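Local coordinates for protein DNA ligase (Alteromonas mediterranea, PDB 6GDR) that probably seals nicks in double-stranded DNA as a minimal Lig E-type ligase, and is captured here with AMP joined to the 5' phosphate of DNA, at residues G186-M191 with K280-S285; V245-G250 with V268-Y273. All blocks are in the same frame, centred on the assembly; numbering follows the deposited sequence.

Contact 1: G186-M191 with K280-S285. With AMP (adenosine monophosphate), chain G; nucleotides of chain C.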
loop_
_atom_site.group_PDB
_atom_site.type_symbol
_atom_site.label_atom_id
_atom_site.label_comp_id
_atom_site.label_asym_id
_atom_site.label_seq_id
_atom_site.Cartn_x
_atom_site.Cartn_y
_atom_site.Cartn_z
ATOM N N GLY D 186 5.830 -6.414 12.079
ATOM C CA GLY D 186 4.713 -5.512 11.903
ATOM C C GLY D 186 4.688 -4.755 10.592
ATOM O O GLY D 186 3.716 -4.033 10.336
ATOM N N GLY D 187 5.716 -4.890 9.757
ATOM C CA GLY D 187 5.726 -4.200 8.486
ATOM C C GLY D 187 4.736 -4.791 7.500
ATOM O O GLY D 187 4.278 -5.927 7.630
ATOM N N GLU D 188 4.402 -3.990 6.487
ATOM C CA GLU D 188 3.436 -4.399 5.475
ATOM C C GLU D 188 4.064 -5.205 4.346
ATOM O O GLU D 188 3.402 -6.084 3.781
ATOM C CB GLU D 188 2.739 -3.172 4.881
ATOM C CG GLU D 188 1.518 -3.510 4.036
ATOM C CD GLU D 188 1.009 -2.328 3.235
ATOM O OE1 GLU D 188 1.709 -1.295 3.179
ATOM O OE2 GLU D 188 -0.095 -2.434 2.661
ATOM N N GLY D 189 5.311 -4.923 3.996
ATOM C CA GLY D 189 5.962 -5.627 2.906
ATOM C C GLY D 189 7.195 -4.866 2.446
ATOM O O GLY D 189 7.724 -4.022 3.166
ATOM N N LEU D 190 7.630 -5.189 1.230
ATOM C CA LEU D 190 8.827 -4.603 0.650
ATOM C C LEU D 190 8.502 -3.987 -0.703
ATOM O O LEU D 190 7.537 -4.364 -1.372
ATOM C CB LEU D 190 9.945 -5.646 0.486
ATOM C CG LEU D 190 10.466 -6.309 1.762
ATOM C CD1 LEU D 190 11.544 -7.332 1.424
ATOM C CD2 LEU D 190 11.001 -5.273 2.742
ATOM N N MET D 191 9.333 -3.023 -1.091
ATOM C CA MET D 191 9.252 -2.378 -2.393
ATOM C C MET D 191 10.617 -2.448 -3.058
ATOM O O MET D 191 11.648 -2.269 -2.401
ATOM C CB MET D 191 8.801 -0.918 -2.269
ATOM C CG MET D 191 7.414 -0.751 -1.671
ATOM S SD MET D 191 6.100 -1.397 -2.720
ATOM C CE MET D 191 6.136 -0.236 -4.082
ATOM N N LYS D 280 -10.377 -8.437 11.402
ATOM C CA LYS D 280 -11.020 -8.926 10.188
ATOM C C LYS D 280 -9.997 -9.042 9.058
ATOM O O LYS D 280 -9.113 -8.190 8.936
ATOM C CB LYS D 280 -12.147 -7.990 9.760
ATOM C CG LYS D 280 -13.104 -7.621 10.887
ATOM C CD LYS D 280 -14.529 -8.066 10.598
ATOM C CE LYS D 280 -15.433 -7.813 11.797
ATOM N NZ LYS D 280 -16.813 -8.330 11.585
ATOM N N PRO D 281 -10.074 -10.069 8.211
ATOM C CA PRO D 281 -9.080 -10.201 7.137
ATOM C C PRO D 281 -9.138 -9.020 6.181
ATOM O O PRO D 281 -10.215 -8.526 5.841
ATOM C CB PRO D 281 -9.476 -11.510 6.440
ATOM C CG PRO D 281 -10.384 -12.212 7.389
ATOM C CD PRO D 281 -11.076 -11.146 8.162
ATOM N N ARG D 282 -7.964 -8.573 5.742
ATOM C CA ARG D 282 -7.847 -7.430 4.849
ATOM C C ARG D 282 -7.496 -7.890 3.439
ATOM O O ARG D 282 -6.713 -8.828 3.254
ATOM C CB ARG D 282 -6.789 -6.442 5.351
ATOM C CG ARG D 282 -6.539 -5.311 4.373
ATOM C CD ARG D 282 -6.040 -4.037 5.031
ATOM N NE ARG D 282 -4.592 -4.040 5.217
ATOM C CZ ARG D 282 -3.852 -2.945 5.357
ATOM N NH1 ARG D 282 -4.415 -1.743 5.321
ATOM N NH2 ARG D 282 -2.542 -3.049 5.523
ATOM N N PHE D 283 -8.084 -7.220 2.447
ATOM C CA PHE D 283 -7.852 -7.535 1.038
ATOM C C PHE D 283 -8.178 -8.994 0.735
ATOM O O PHE D 283 -7.555 -9.615 -0.129
ATOM C CB PHE D 283 -6.408 -7.227 0.630
ATOM C CG PHE D 283 -5.927 -5.864 1.053
ATOM C CD1 PHE D 283 -6.812 -4.806 1.194
ATOM C CD2 PHE D 283 -4.582 -5.646 1.309
ATOM C CE1 PHE D 283 -6.362 -3.556 1.584
ATOM C CE2 PHE D 283 -4.129 -4.399 1.700
ATOM C CZ PHE D 283 -5.018 -3.354 1.836
ATOM N N ALA D 284 -9.158 -9.549 1.441
ATOM C CA ALA D 284 -9.461 -10.966 1.310
ATOM C C ALA D 284 -10.039 -11.272 -0.066
ATOM O O ALA D 284 -10.780 -10.471 -0.642
ATOM C CB ALA D 284 -10.442 -11.402 2.395
ATOM N N SER D 285 -9.694 -12.446 -0.591
ATOM C CA SER D 285 -10.225 -12.919 -1.861
ATOM C C SER D 285 -10.434 -14.424 -1.783
ATOM O O SER D 285 -9.748 -15.126 -1.036
ATOM C CB SER D 285 -9.292 -12.575 -3.032
ATOM O OG SER D 285 -8.008 -13.142 -2.846
HETATM P P AMP G . -0.535 -0.617 -3.654
HETATM O O1P AMP G . -0.142 -0.485 -2.201
HETATM O O2P AMP G . -0.759 -1.997 -4.226
HETATM O "O5'" AMP G . 0.588 0.121 -4.539
HETATM C "C5'" AMP G . 1.801 0.540 -3.920
HETATM C "C4'" AMP G . 1.560 1.810 -3.106
HETATM O "O4'" AMP G . 2.289 1.746 -1.876
HETATM C "C3'" AMP G . 1.972 3.092 -3.810
HETATM O "O3'" AMP G . 0.809 3.857 -4.144
HETATM C "C2'" AMP G . 2.855 3.834 -2.826
HETATM O "O2'" AMP G . 2.390 5.167 -2.608
HETATM C "C1'" AMP G . 2.783 3.041 -1.525
HETATM N N9 AMP G . 4.060 2.888 -0.774
HETATM C C8 AMP G . 4.098 2.769 0.568
HETATM N N7 AMP G . 5.372 2.640 1.013
HETATM C C5 AMP G . 6.178 2.679 -0.059
HETATM C C6 AMP G . 7.638 2.596 -0.288
HETATM N N6 AMP G . 8.485 2.443 0.752
HETATM N N1 AMP G . 8.088 2.676 -1.556
HETATM C C2 AMP G . 7.248 2.827 -2.597
HETATM N N3 AMP G . 5.910 2.907 -2.456
HETATM C C4 AMP G . 5.318 2.846 -1.238
ATOM O OP3 DC C 1 -3.354 -0.605 -6.091
ATOM P P DC C 1 -3.297 0.049 -4.764
ATOM O OP1 DC C 1 -3.941 1.372 -4.891
ATOM O OP2 DC C 1 -1.897 -0.025 -4.293
ATOM O "O5'" DC C 1 -4.176 -0.830 -3.761
ATOM C "C5'" DC C 1 -3.709 -1.095 -2.448
ATOM C "C4'" DC C 1 -4.525 -2.189 -1.793
ATOM O "O4'" DC C 1 -5.854 -1.689 -1.487
ATOM C "C3'" DC C 1 -4.754 -3.417 -2.658
ATOM O "O3'" DC C 1 -3.680 -4.341 -2.537
ATOM C "C2'" DC C 1 -6.059 -3.960 -2.106
ATOM C "C1'" DC C 1 -6.824 -2.689 -1.757
ATOM N N1 DC C 1 -7.711 -2.212 -2.854
ATOM C C2 DC C 1 -8.963 -2.803 -3.031
ATOM O O2 DC C 1 -9.311 -3.710 -2.267
ATOM N N3 DC C 1 -9.761 -2.362 -4.035
ATOM C C4 DC C 1 -9.347 -1.380 -4.836
ATOM N N4 DC C 1 -10.169 -0.978 -5.812
ATOM C C5 DC C 1 -8.071 -0.765 -4.672
ATOM C C6 DC C 1 -7.293 -1.209 -3.679
ATOM P P DA C 2 -3.312 -5.308 -3.768
ATOM O OP1 DA C 2 -2.111 -6.082 -3.382
ATOM O OP2 DA C 2 -3.298 -4.486 -4.999
ATOM O "O5'" DA C 2 -4.561 -6.302 -3.861
ATOM C "C5'" DA C 2 -4.816 -7.220 -2.807
ATOM C "C4'" DA C 2 -6.153 -7.915 -2.998
ATOM O "O4'" DA C 2 -7.226 -6.938 -2.919
ATOM C "C3'" DA C 2 -6.348 -8.585 -4.347
ATOM O "O3'" DA C 2 -5.774 -9.883 -4.378
ATOM C "C2'" DA C 2 -7.861 -8.613 -4.470
ATOM C "C1'" DA C 2 -8.273 -7.300 -3.814
ATOM N N9 DA C 2 -8.478 -6.219 -4.774
ATOM C C8 DA C 2 -7.593 -5.231 -5.111
ATOM N N7 DA C 2 -8.051 -4.397 -6.015
ATOM C C5 DA C 2 -9.321 -4.876 -6.298
ATOM C C6 DA C 2 -10.330 -4.435 -7.177
ATOM N N6 DA C 2 -10.204 -3.363 -7.965
ATOM N N1 DA C 2 -11.478 -5.143 -7.215
ATOM C C2 DA C 2 -11.602 -6.214 -6.424
ATOM N N3 DA C 2 -10.728 -6.723 -5.558
ATOM C C4 DA C 2 -9.597 -6.001 -5.543
#

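Contact 2: V245-G250 with V268-Y273. With nucleotides of chain A.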
loop_
_atom_site.group_PDB
_atom_site.type_symbol
_atom_site.label_atom_id
_atom_site.label_comp_id
_atom_site.label_asym_id
_atom_site.label_seq_id
_atom_site.Cartn_x
_atom_site.Cartn_y
_atom_site.Cartn_z
ATOM N N VAL D 245 -15.022 -14.794 13.855
ATOM C CA VAL D 245 -14.922 -13.520 13.152
ATOM C C VAL D 245 -15.701 -13.627 11.850
ATOM O O VAL D 245 -15.458 -14.532 11.041
ATOM C CB VAL D 245 -13.455 -13.141 12.890
ATOM C CG1 VAL D 245 -13.364 -11.906 11.999
ATOM C CG2 VAL D 245 -12.737 -12.897 14.208
ATOM N N GLN D 246 -16.629 -12.699 11.642
ATOM C CA GLN D 246 -17.477 -12.678 10.460
ATOM C C GLN D 246 -17.080 -11.520 9.556
ATOM O O GLN D 246 -16.785 -10.418 10.030
ATOM C CB GLN D 246 -18.952 -12.555 10.845
ATOM C CG GLN D 246 -19.284 -11.299 11.649
ATOM C CD GLN D 246 -19.959 -11.594 12.976
ATOM O OE1 GLN D 246 -19.973 -12.734 13.445
ATOM N NE2 GLN D 246 -20.521 -10.560 13.592
ATOM N N PHE D 247 -17.076 -11.777 8.251
ATOM C CA PHE D 247 -16.751 -10.754 7.269
ATOM C C PHE D 247 -17.337 -11.176 5.931
ATOM O O PHE D 247 -17.615 -12.355 5.701
ATOM C CB PHE D 247 -15.239 -10.543 7.151
ATOM C CG PHE D 247 -14.512 -11.710 6.550
ATOM C CD1 PHE D 247 -14.167 -11.712 5.209
ATOM C CD2 PHE D 247 -14.177 -12.807 7.324
ATOM C CE1 PHE D 247 -13.498 -12.786 4.651
ATOM C CE2 PHE D 247 -13.508 -13.885 6.773
ATOM C CZ PHE D 247 -13.168 -13.873 5.434
ATOM N N LYS D 248 -17.517 -10.196 5.052
ATOM C CA LYS D 248 -18.053 -10.449 3.725
ATOM C C LYS D 248 -16.917 -10.755 2.757
ATOM O O LYS D 248 -15.976 -9.967 2.621
ATOM C CB LYS D 248 -18.854 -9.245 3.231
ATOM C CG LYS D 248 -20.043 -8.878 4.103
ATOM C CD LYS D 248 -20.955 -7.878 3.405
ATOM C CE LYS D 248 -21.780 -7.077 4.403
ATOM N NZ LYS D 248 -22.838 -6.267 3.737
ATOM N N LEU D 249 -17.010 -11.903 2.089
ATOM C CA LEU D 249 -16.059 -12.302 1.057
ATOM C C LEU D 249 -16.706 -12.013 -0.294
ATOM O O LEU D 249 -17.678 -12.674 -0.674
ATOM C CB LEU D 249 -15.695 -13.777 1.199
ATOM C CG LEU D 249 -14.569 -14.301 0.307
ATOM C CD1 LEU D 249 -13.234 -13.668 0.678
ATOM C CD2 LEU D 249 -14.486 -15.820 0.400
ATOM N N GLY D 250 -16.168 -11.030 -1.015
ATOM C CA GLY D 250 -16.852 -10.488 -2.174
ATOM C C GLY D 250 -16.089 -10.516 -3.483
ATOM O O GLY D 250 -16.616 -10.072 -4.508
ATOM N N VAL D 268 -15.254 -22.401 2.829
ATOM C CA VAL D 268 -14.453 -21.883 1.730
ATOM C C VAL D 268 -13.098 -21.454 2.271
ATOM O O VAL D 268 -12.963 -21.084 3.442
ATOM C CB VAL D 268 -15.143 -20.701 1.014
ATOM C CG1 VAL D 268 -16.489 -21.135 0.453
ATOM C CG2 VAL D 268 -15.310 -19.518 1.964
ATOM N N THR D 269 -12.092 -21.503 1.405
ATOM C CA THR D 269 -10.751 -21.043 1.732
ATOM C C THR D 269 -10.480 -19.722 1.027
ATOM O O THR D 269 -10.783 -19.564 -0.161
ATOM C CB THR D 269 -9.695 -22.073 1.326
ATOM O OG1 THR D 269 -10.017 -23.343 1.907
ATOM C CG2 THR D 269 -8.310 -21.645 1.799
ATOM N N PHE D 270 -9.901 -18.778 1.765
ATOM C CA PHE D 270 -9.632 -17.445 1.253
ATOM C C PHE D 270 -8.232 -17.021 1.665
ATOM O O PHE D 270 -7.724 -17.433 2.711
ATOM C CB PHE D 270 -10.651 -16.426 1.779
ATOM C CG PHE D 270 -10.526 -16.150 3.253
ATOM C CD1 PHE D 270 -9.784 -15.074 3.710
ATOM C CD2 PHE D 270 -11.146 -16.970 4.180
ATOM C CE1 PHE D 270 -9.664 -14.818 5.063
ATOM C CE2 PHE D 270 -11.030 -16.719 5.535
ATOM C CZ PHE D 270 -10.288 -15.641 5.976
ATOM N N LYS D 271 -7.614 -16.190 0.832
ATOM C CA LYS D 271 -6.345 -15.568 1.169
ATOM C C LYS D 271 -6.593 -14.157 1.683
ATOM O O LYS D 271 -7.607 -13.528 1.376
ATOM C CB LYS D 271 -5.401 -15.538 -0.039
ATOM C CG LYS D 271 -5.562 -14.344 -0.969
ATOM C CD LYS D 271 -4.566 -14.418 -2.112
ATOM C CE LYS D 271 -4.467 -13.094 -2.847
ATOM N NZ LYS D 271 -3.381 -13.102 -3.865
ATOM N N PHE D 272 -5.649 -13.665 2.480
ATOM C CA PHE D 272 -5.787 -12.346 3.078
ATOM C C PHE D 272 -4.404 -11.821 3.435
ATOM O O PHE D 272 -3.452 -12.587 3.598
ATOM C CB PHE D 272 -6.692 -12.387 4.314
ATOM C CG PHE D 272 -6.138 -13.207 5.444
ATOM C CD1 PHE D 272 -6.231 -14.588 5.426
ATOM C CD2 PHE D 272 -5.527 -12.596 6.525
ATOM C CE1 PHE D 272 -5.721 -15.346 6.467
ATOM C CE2 PHE D 272 -5.018 -13.346 7.569
ATOM C CZ PHE D 272 -5.115 -14.723 7.539
ATOM N N TYR D 273 -4.314 -10.500 3.553
ATOM C CA TYR D 273 -3.060 -9.808 3.845
ATOM C C TYR D 273 -3.174 -9.193 5.237
ATOM O O TYR D 273 -3.373 -7.988 5.395
ATOM C CB TYR D 273 -2.770 -8.746 2.777
ATOM C CG TYR D 273 -2.617 -9.301 1.380
ATOM C CD1 TYR D 273 -1.361 -9.459 0.807
ATOM C CD2 TYR D 273 -3.727 -9.670 0.632
ATOM C CE1 TYR D 273 -1.217 -9.964 -0.470
ATOM C CE2 TYR D 273 -3.593 -10.177 -0.645
ATOM C CZ TYR D 273 -2.336 -10.322 -1.192
ATOM O OH TYR D 273 -2.198 -10.827 -2.463
ATOM P P DG A 12 -19.451 -6.232 -0.901
ATOM O OP1 DG A 12 -20.438 -6.965 -0.075
ATOM O OP2 DG A 12 -19.747 -4.856 -1.355
ATOM O "O5'" DG A 12 -18.047 -6.198 -0.131
ATOM C "C5'" DG A 12 -17.636 -7.316 0.636
ATOM C "C4'" DG A 12 -16.186 -7.190 1.077
ATOM O "O4'" DG A 12 -15.407 -6.593 0.018
ATOM C "C3'" DG A 12 -15.946 -6.296 2.283
ATOM O "O3'" DG A 12 -16.108 -7.027 3.501
ATOM C "C2'" DG A 12 -14.507 -5.821 2.081
ATOM C "C1'" DG A 12 -14.274 -5.949 0.570
ATOM N N9 DG A 12 -14.095 -4.667 -0.111
ATOM C C8 DG A 12 -14.962 -4.075 -0.996
ATOM N N7 DG A 12 -14.538 -2.932 -1.458
ATOM C C5 DG A 12 -13.306 -2.754 -0.839
ATOM C C6 DG A 12 -12.377 -1.691 -0.951
ATOM O O6 DG A 12 -12.462 -0.665 -1.641
ATOM N N1 DG A 12 -11.254 -1.903 -0.154
ATOM C C2 DG A 12 -11.056 -3.002 0.648
ATOM N N2 DG A 12 -9.910 -3.030 1.343
ATOM N N3 DG A 12 -11.917 -4.006 0.761
ATOM C C4 DG A 12 -13.017 -3.814 -0.009
ATOM P P DG A 11 -21.019 -5.557 -6.711
ATOM O OP1 DG A 11 -22.237 -6.368 -6.478
ATOM O OP2 DG A 11 -21.116 -4.080 -6.748
ATOM O "O5'" DG A 11 -19.919 -5.950 -5.621
ATOM C "C5'" DG A 11 -19.606 -7.317 -5.398
ATOM C "C4'" DG A 11 -18.397 -7.465 -4.489
ATOM O "O4'" DG A 11 -17.195 -7.105 -5.209
ATOM C "C3'" DG A 11 -18.386 -6.564 -3.270
ATOM O "O3'" DG A 11 -19.156 -7.113 -2.211
ATOM C "C2'" DG A 11 -16.903 -6.495 -2.929
ATOM C "C1'" DG A 11 -16.217 -6.636 -4.290
ATOM N N9 DG A 11 -15.661 -5.381 -4.785
ATOM C C8 DG A 11 -16.259 -4.484 -5.636
ATOM N N7 DG A 11 -15.517 -3.443 -5.896
ATOM C C5 DG A 11 -14.354 -3.663 -5.168
ATOM C C6 DG A 11 -13.184 -2.874 -5.053
ATOM O O6 DG A 11 -12.935 -1.787 -5.594
ATOM N N1 DG A 11 -12.245 -3.466 -4.210
ATOM C C2 DG A 11 -12.416 -4.666 -3.562
ATOM N N2 DG A 11 -11.401 -5.078 -2.791
ATOM N N3 DG A 11 -13.507 -5.412 -3.660
ATOM C C4 DG A 11 -14.430 -4.850 -4.476
ATOM P P DG A 13 -16.504 -6.268 4.864
ATOM O OP1 DG A 13 -16.793 -7.305 5.879
ATOM O OP2 DG A 13 -17.529 -5.247 4.541
ATOM O "O5'" DG A 13 -15.168 -5.494 5.286
ATOM C "C5'" DG A 13 -14.018 -6.225 5.697
ATOM C "C4'" DG A 13 -12.980 -5.302 6.308
ATOM O "O4'" DG A 13 -12.442 -4.434 5.271
ATOM C "C3'" DG A 13 -13.515 -4.374 7.399
ATOM O "O3'" DG A 13 -12.568 -4.219 8.449
ATOM C "C2'" DG A 13 -13.769 -3.072 6.658
ATOM C "C1'" DG A 13 -12.680 -3.077 5.596
ATOM N N9 DG A 13 -13.051 -2.359 4.382
ATOM C C8 DG A 13 -14.141 -2.597 3.581
ATOM N N7 DG A 13 -14.222 -1.791 2.560
ATOM C C5 DG A 13 -13.118 -0.961 2.695
ATOM C C6 DG A 13 -12.681 0.111 1.886
ATOM O O6 DG A 13 -13.202 0.556 0.853
ATOM N N1 DG A 13 -11.515 0.685 2.381
ATOM C C2 DG A 13 -10.854 0.276 3.512
ATOM N N2 DG A 13 -9.744 0.956 3.828
ATOM N N3 DG A 13 -11.251 -0.727 4.280
ATOM C C4 DG A 13 -12.388 -1.298 3.813
#

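Contact 1: G186-M191 with K280-S285
Glu188 and Arg282 face each other across the gap between the nucleotidyltransferase domain and the OB domain. Their charges meet in a long salt bridge, Glu188 OE2 to Arg282 NH2 at 3.8 Å. OE2 stands off the guanidinium plane, so the attraction is of charges alone. Each group has a firmer partner: Glu188 OE1 pairs with Lys34, and Arg282 NH2 with Asp36.

The Phe283 ring lays one face on the sugar of DC1 of chain C. Phe283 CB starts on the next sugar, 3.7 Å from O4' of DA2 of chain C. Phe283 CG and CD1 lie 3.7 and 3.5 Å from DC1 C2'. Phe283 CE1 touches DC1 C1' at 3.5 Å, and CZ lies near O4' and C4'. Arg282 CG sits over the centre of the other face.

AMP P is bonded to DC1 OP2 (1.6 Å), as in the adenylated-DNA intermediate of ligation. Met191 bends at chi2 and chi3 and lies over one face of the adenine. Met191 CG is 3.5 Å from AMP N1.

Strand 189-194 carries Met191 between strands 207-210 and 29-34, and Leu190 packs on helix 172-184. Residues 280-285 lead from the loop after strand 267-272 into strand 285-289.

Contact 2: V245-G250 with V268-Y273
Strands 246-249 and 268-272 run almost perpendicular, with their axes 10.3 Å apart at closest approach. They belong to the five-stranded antiparallel sheet of the OB domain, in which 246-249 is an outermost strand. No hydrogen bond joins them; they meet through side chains in the core of the OB fold.

Phe247 and Phe270 come from opposite directions and form a T-shaped (edge-to-face) pair. The edge of Phe247 is turned to the face of Phe270. The ring planes are 62° apart, and the centroids of Phe247 and Phe270 are 4.8 Å apart. Phe247 CZ makes the closest approach, 3.4 Å from Phe270 CZ, and sits over the ring toward its rim.

Leu249 lies beside this pair. With CG anti to the backbone N (chi1 -172°), both its methyls reach the other strand. Leu249 CD1 lies 3.9 Å from Phe270 CB. Leu249 CD2 meets Val268 CG2 tip to tip at 4.1 Å. Phe286 on strand 285-289 packs against both Leu249 and Val268, and Pro281 packs against both rings.

Strand 246-249 also borders the DNA. The Lys248 chain extends beside the backbone of chain A, with Lys248 CB 3.5 Å from C5' of DG12 of chain A. The Lys248 backbone N donates one hydrogen bond to OP1 of DG13 of chain A at 3.1 Å, almost straight at 179°.

The centres of the two contacts lie about 13 Å apart. Both segments of contact 2 fall between those of contact 1 along the chain. Contact 1 bridges the two domains, whereas contact 2 lies wholly within the OB domain. They join directly: Lys280 NZ probably hydrogen-bonds to Gln246 O at 2.6 Å, and Arg282 O to Tyr273 N at 2.9 Å. Pro281 also packs on Phe270. Residues 280-285 therefore rest on the strands of contact 2 and reach the nucleotidyltransferase domain through Arg282. Contact 1 touches DNA chain C and AMP, and contact 2 touches DNA chain A. This is consistent with a two-domain ligase closed around its substrate.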